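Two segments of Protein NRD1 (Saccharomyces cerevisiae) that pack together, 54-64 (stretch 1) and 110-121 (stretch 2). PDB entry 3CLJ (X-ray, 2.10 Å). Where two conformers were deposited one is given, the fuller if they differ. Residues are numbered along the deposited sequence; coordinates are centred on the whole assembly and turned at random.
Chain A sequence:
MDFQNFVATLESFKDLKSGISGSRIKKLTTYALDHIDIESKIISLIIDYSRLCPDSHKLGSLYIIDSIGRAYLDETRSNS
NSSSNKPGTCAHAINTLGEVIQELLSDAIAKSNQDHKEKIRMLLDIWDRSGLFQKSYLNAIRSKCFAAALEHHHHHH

Stretch 1, residues 54-64: PDSHKLGSLYI
Stretch 2, residues 110-121: AKSNQDHKEKIR

No direct hydrogen bond joins the two segments; a water takes that role at their N-terminal ends. Water 1 lies within donating reach of D55 O (2.9 Å), S112 OG (2.9 Å) and, weakly, S56 O (3.2 Å), which must share its two hydrogens; it accepts from L59 N (3.2 Å) and lies 2.7 Å from H116 ND1. It therefore links backbone groups of D55, S56 and L59 to the side chains of S112 and H116.

The helix of stretch 1 and that of stretch 2 run nearly parallel, at 16° with axes 10.1 Å apart at closest approach. Across the two stretches, the nearest CA atoms are D55-K111 (5.2 Å), S56-S112 (6.2 Å) and L59-H116 (6.3 Å). Residues 55-57 already have helical phi/psi. In stretch 2, the chain leaves the preceding helix through S112 (-92/150) and N113 (-77/177). N113 (chi1 p) caps the next helix, its OD1 accepting from H116 N at 2.8 Å.

H116 (chi1 -86°, chi2 -154°) is held on two sides. L59, in the t,p rotamer, places CD2 3.6 Å from the H116 ring centroid, 8° off the normal, a CH-pi contact over one face. S56 O approaches the ring edge, 3.0 Å from H116 CE1; its 3.4 Å separation from H116 ND1 has too poor an angle for a hydrogen bond.

Further along, I120 (m,t) packs against both leucines, its CG1 3.9 Å from L59 CD1 and 3.8 Å from L62 CD1, with L62 also m,t. K119 (m,t,t,t) lays its aliphatic chain along the interface, CD 3.6 Å from L59 CD2 and CB 3.8 Å from Y63 OH, while its NZ turns to a salt bridge with D115 OD2 (2.7 Å).

At the other end, K111 (m,t,t,p) packs its CD 3.5 Å from D55 OD1 and 3.7 Å from K58 CE, and D55 CB lies 3.4 Å from K111 O.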

# COMPACT_ATOMS: atom_id res chain seq x y z
N PRO A 54 -6.27 12.68 -1.42
CA PRO A 54 -5.53 13.98 -1.31
C PRO A 54 -3.98 13.82 -1.30
O PRO A 54 -3.44 12.78 -0.86
CB PRO A 54 -6.06 14.55 0.02
CG PRO A 54 -7.45 13.95 0.14
CD PRO A 54 -7.31 12.53 -0.37
N ASP A 55 -3.26 14.81 -1.79
CA ASP A 55 -1.78 14.79 -1.80
C ASP A 55 -1.16 14.43 -0.44
O ASP A 55 -0.27 13.58 -0.35
CB ASP A 55 -1.21 16.16 -2.24
CG ASP A 55 -1.54 16.49 -3.70
OD1 ASP A 55 -2.27 15.68 -4.33
OD2 ASP A 55 -1.05 17.55 -4.19
N SER A 56 -1.60 15.13 0.59
CA SER A 56 -1.07 14.91 1.95
C SER A 56 -1.39 13.46 2.47
O SER A 56 -0.71 12.93 3.35
CB SER A 56 -1.61 16.00 2.87
OG SER A 56 -2.97 15.70 3.18
N HIS A 57 -2.40 12.83 1.87
CA HIS A 57 -2.88 11.51 2.18
C HIS A 57 -2.15 10.35 1.45
O HIS A 57 -2.35 9.17 1.77
CB HIS A 57 -4.42 11.44 1.97
CG HIS A 57 -5.23 12.15 3.02
ND1 HIS A 57 -4.86 13.34 3.59
CD2 HIS A 57 -6.41 11.82 3.61
CE1 HIS A 57 -5.77 13.73 4.47
NE2 HIS A 57 -6.72 12.81 4.50
N LYS A 58 -1.27 10.66 0.50
CA LYS A 58 -0.57 9.61 -0.25
C LYS A 58 0.33 8.72 0.62
O LYS A 58 0.38 7.51 0.40
CB LYS A 58 0.24 10.21 -1.39
CG LYS A 58 -0.57 10.99 -2.40
CD LYS A 58 -1.11 10.08 -3.49
CE LYS A 58 -2.14 10.84 -4.35
NZ LYS A 58 -2.44 10.08 -5.60
N LEU A 59 1.03 9.32 1.59
CA LEU A 59 1.82 8.56 2.53
C LEU A 59 0.95 7.50 3.23
O LEU A 59 1.27 6.29 3.18
CB LEU A 59 2.45 9.51 3.55
CG LEU A 59 3.30 8.85 4.67
CD1 LEU A 59 4.44 7.96 4.05
CD2 LEU A 59 3.83 9.87 5.67
N GLY A 60 -0.16 7.93 3.83
CA GLY A 60 -1.14 6.99 4.44
C GLY A 60 -1.55 5.85 3.53
O GLY A 60 -1.65 4.70 3.97
N SER A 61 -1.79 6.16 2.26
CA SER A 61 -2.16 5.16 1.27
C SER A 61 -1.06 4.10 1.04
O SER A 61 -1.36 2.92 0.84
CB SER A 61 -2.57 5.81 -0.04
OG SER A 61 -1.40 6.12 -0.85
N LEU A 62 0.20 4.52 1.13
CA LEU A 62 1.32 3.56 1.04
C LEU A 62 1.51 2.75 2.35
O LEU A 62 1.97 1.58 2.32
CB LEU A 62 2.63 4.29 0.64
CG LEU A 62 2.62 4.87 -0.80
CD1 LEU A 62 3.87 5.78 -1.02
CD2 LEU A 62 2.47 3.86 -1.93
N TYR A 63 1.15 3.37 3.48
CA TYR A 63 1.09 2.65 4.79
C TYR A 63 0.03 1.55 4.74
O TYR A 63 0.21 0.43 5.27
CB TYR A 63 0.81 3.60 5.95
CG TYR A 63 1.98 4.50 6.36
CD1 TYR A 63 3.30 4.27 5.91
CD2 TYR A 63 1.76 5.57 7.23
CE1 TYR A 63 4.37 5.09 6.33
CE2 TYR A 63 2.79 6.40 7.64
CZ TYR A 63 4.09 6.15 7.21
OH TYR A 63 5.09 6.98 7.65
N ILE A 64 -1.11 1.84 4.11
CA ILE A 64 -2.15 0.83 4.01
C ILE A 64 -1.66 -0.37 3.16
O ILE A 64 -1.84 -1.54 3.54
CB ILE A 64 -3.46 1.41 3.38
CG1 ILE A 64 -4.23 2.31 4.36
CG2 ILE A 64 -4.44 0.27 2.97
CD1 ILE A 64 -5.30 3.27 3.65
N ALA A 110 5.82 12.58 -5.84
CA ALA A 110 5.61 13.85 -6.57
C ALA A 110 4.60 14.75 -5.81
O ALA A 110 4.65 15.96 -5.87
CB ALA A 110 5.09 13.56 -7.98
N LYS A 111 3.65 14.15 -5.13
CA LYS A 111 2.65 14.93 -4.44
C LYS A 111 2.94 15.19 -2.95
O LYS A 111 2.21 15.93 -2.30
CB LYS A 111 1.30 14.25 -4.66
CG LYS A 111 0.83 14.30 -6.14
CD LYS A 111 -0.46 13.48 -6.32
CE LYS A 111 -1.30 13.99 -7.49
NZ LYS A 111 -0.50 14.17 -8.72
N SER A 112 4.02 14.59 -2.44
CA SER A 112 4.38 14.67 -1.01
C SER A 112 5.34 15.84 -0.69
O SER A 112 6.15 16.27 -1.52
CB SER A 112 5.00 13.35 -0.53
OG SER A 112 4.05 12.31 -0.48
N ASN A 113 5.23 16.36 0.53
CA ASN A 113 6.17 17.36 0.98
C ASN A 113 7.45 16.63 1.33
O ASN A 113 7.53 15.40 1.25
CB ASN A 113 5.61 18.23 2.14
CG ASN A 113 5.33 17.43 3.44
OD1 ASN A 113 5.73 16.26 3.61
ND2 ASN A 113 4.67 18.08 4.38
N GLN A 114 8.47 17.38 1.69
CA GLN A 114 9.78 16.82 2.01
C GLN A 114 9.71 15.77 3.14
O GLN A 114 10.29 14.66 3.06
CB GLN A 114 10.83 17.89 2.31
CG GLN A 114 11.33 18.65 1.08
CD GLN A 114 11.62 17.78 -0.13
OE1 GLN A 114 12.20 16.69 -0.03
NE2 GLN A 114 11.22 18.26 -1.30
N ASP A 115 8.95 16.11 4.18
CA ASP A 115 8.72 15.25 5.32
C ASP A 115 8.15 13.86 4.88
O ASP A 115 8.63 12.80 5.28
CB ASP A 115 7.76 15.97 6.26
CG ASP A 115 7.33 15.11 7.40
OD1 ASP A 115 8.28 14.61 8.05
OD2 ASP A 115 6.10 14.92 7.63
N HIS A 116 7.12 13.90 4.05
CA HIS A 116 6.43 12.72 3.63
C HIS A 116 7.30 11.94 2.60
O HIS A 116 7.36 10.71 2.62
CB HIS A 116 5.08 13.11 3.05
CG HIS A 116 3.99 13.24 4.07
ND1 HIS A 116 2.66 13.07 3.75
CD2 HIS A 116 4.02 13.53 5.40
CE1 HIS A 116 1.92 13.24 4.83
NE2 HIS A 116 2.72 13.51 5.85
N LYS A 117 7.99 12.68 1.71
CA LYS A 117 8.96 12.05 0.78
C LYS A 117 9.95 11.20 1.56
O LYS A 117 10.29 10.09 1.14
CB LYS A 117 9.74 13.10 0.01
CG LYS A 117 8.98 13.75 -1.14
CD LYS A 117 9.95 14.29 -2.17
CE LYS A 117 9.64 15.74 -2.63
NZ LYS A 117 8.24 15.90 -3.16
N GLU A 118 10.40 11.72 2.72
CA GLU A 118 11.43 11.02 3.50
C GLU A 118 10.93 9.78 4.19
O GLU A 118 11.65 8.81 4.35
CB GLU A 118 12.42 11.92 4.28
CG GLU A 118 13.41 12.74 3.32
CD GLU A 118 14.39 11.90 2.39
OE1 GLU A 118 15.43 11.43 2.92
OE2 GLU A 118 14.15 11.76 1.13
N LYS A 119 9.65 9.83 4.58
CA LYS A 119 8.93 8.69 5.14
C LYS A 119 8.66 7.64 4.05
O LYS A 119 8.69 6.43 4.34
CB LYS A 119 7.61 9.16 5.81
CG LYS A 119 7.88 9.86 7.17
CD LYS A 119 6.71 10.74 7.64
CE LYS A 119 7.01 11.45 9.05
NZ LYS A 119 6.13 12.68 9.22
N ILE A 120 8.37 8.08 2.83
CA ILE A 120 8.28 7.10 1.72
C ILE A 120 9.63 6.39 1.48
O ILE A 120 9.70 5.17 1.40
CB ILE A 120 7.74 7.74 0.41
CG1 ILE A 120 6.30 8.28 0.61
CG2 ILE A 120 7.91 6.73 -0.83
CD1 ILE A 120 5.78 9.19 -0.47
N ARG A 121 10.72 7.15 1.42
CA ARG A 121 12.07 6.58 1.33
C ARG A 121 12.33 5.49 2.39
O ARG A 121 12.80 4.41 2.04
CB ARG A 121 13.08 7.73 1.38
CG ARG A 121 14.40 7.50 0.62
CD ARG A 121 15.38 6.57 1.35
NE ARG A 121 16.76 7.05 1.34
CZ ARG A 121 17.31 7.83 0.41
NH1 ARG A 121 16.63 8.24 -0.64
NH2 ARG A 121 18.56 8.23 0.54
O HOH W 1 1.72 12.39 1.31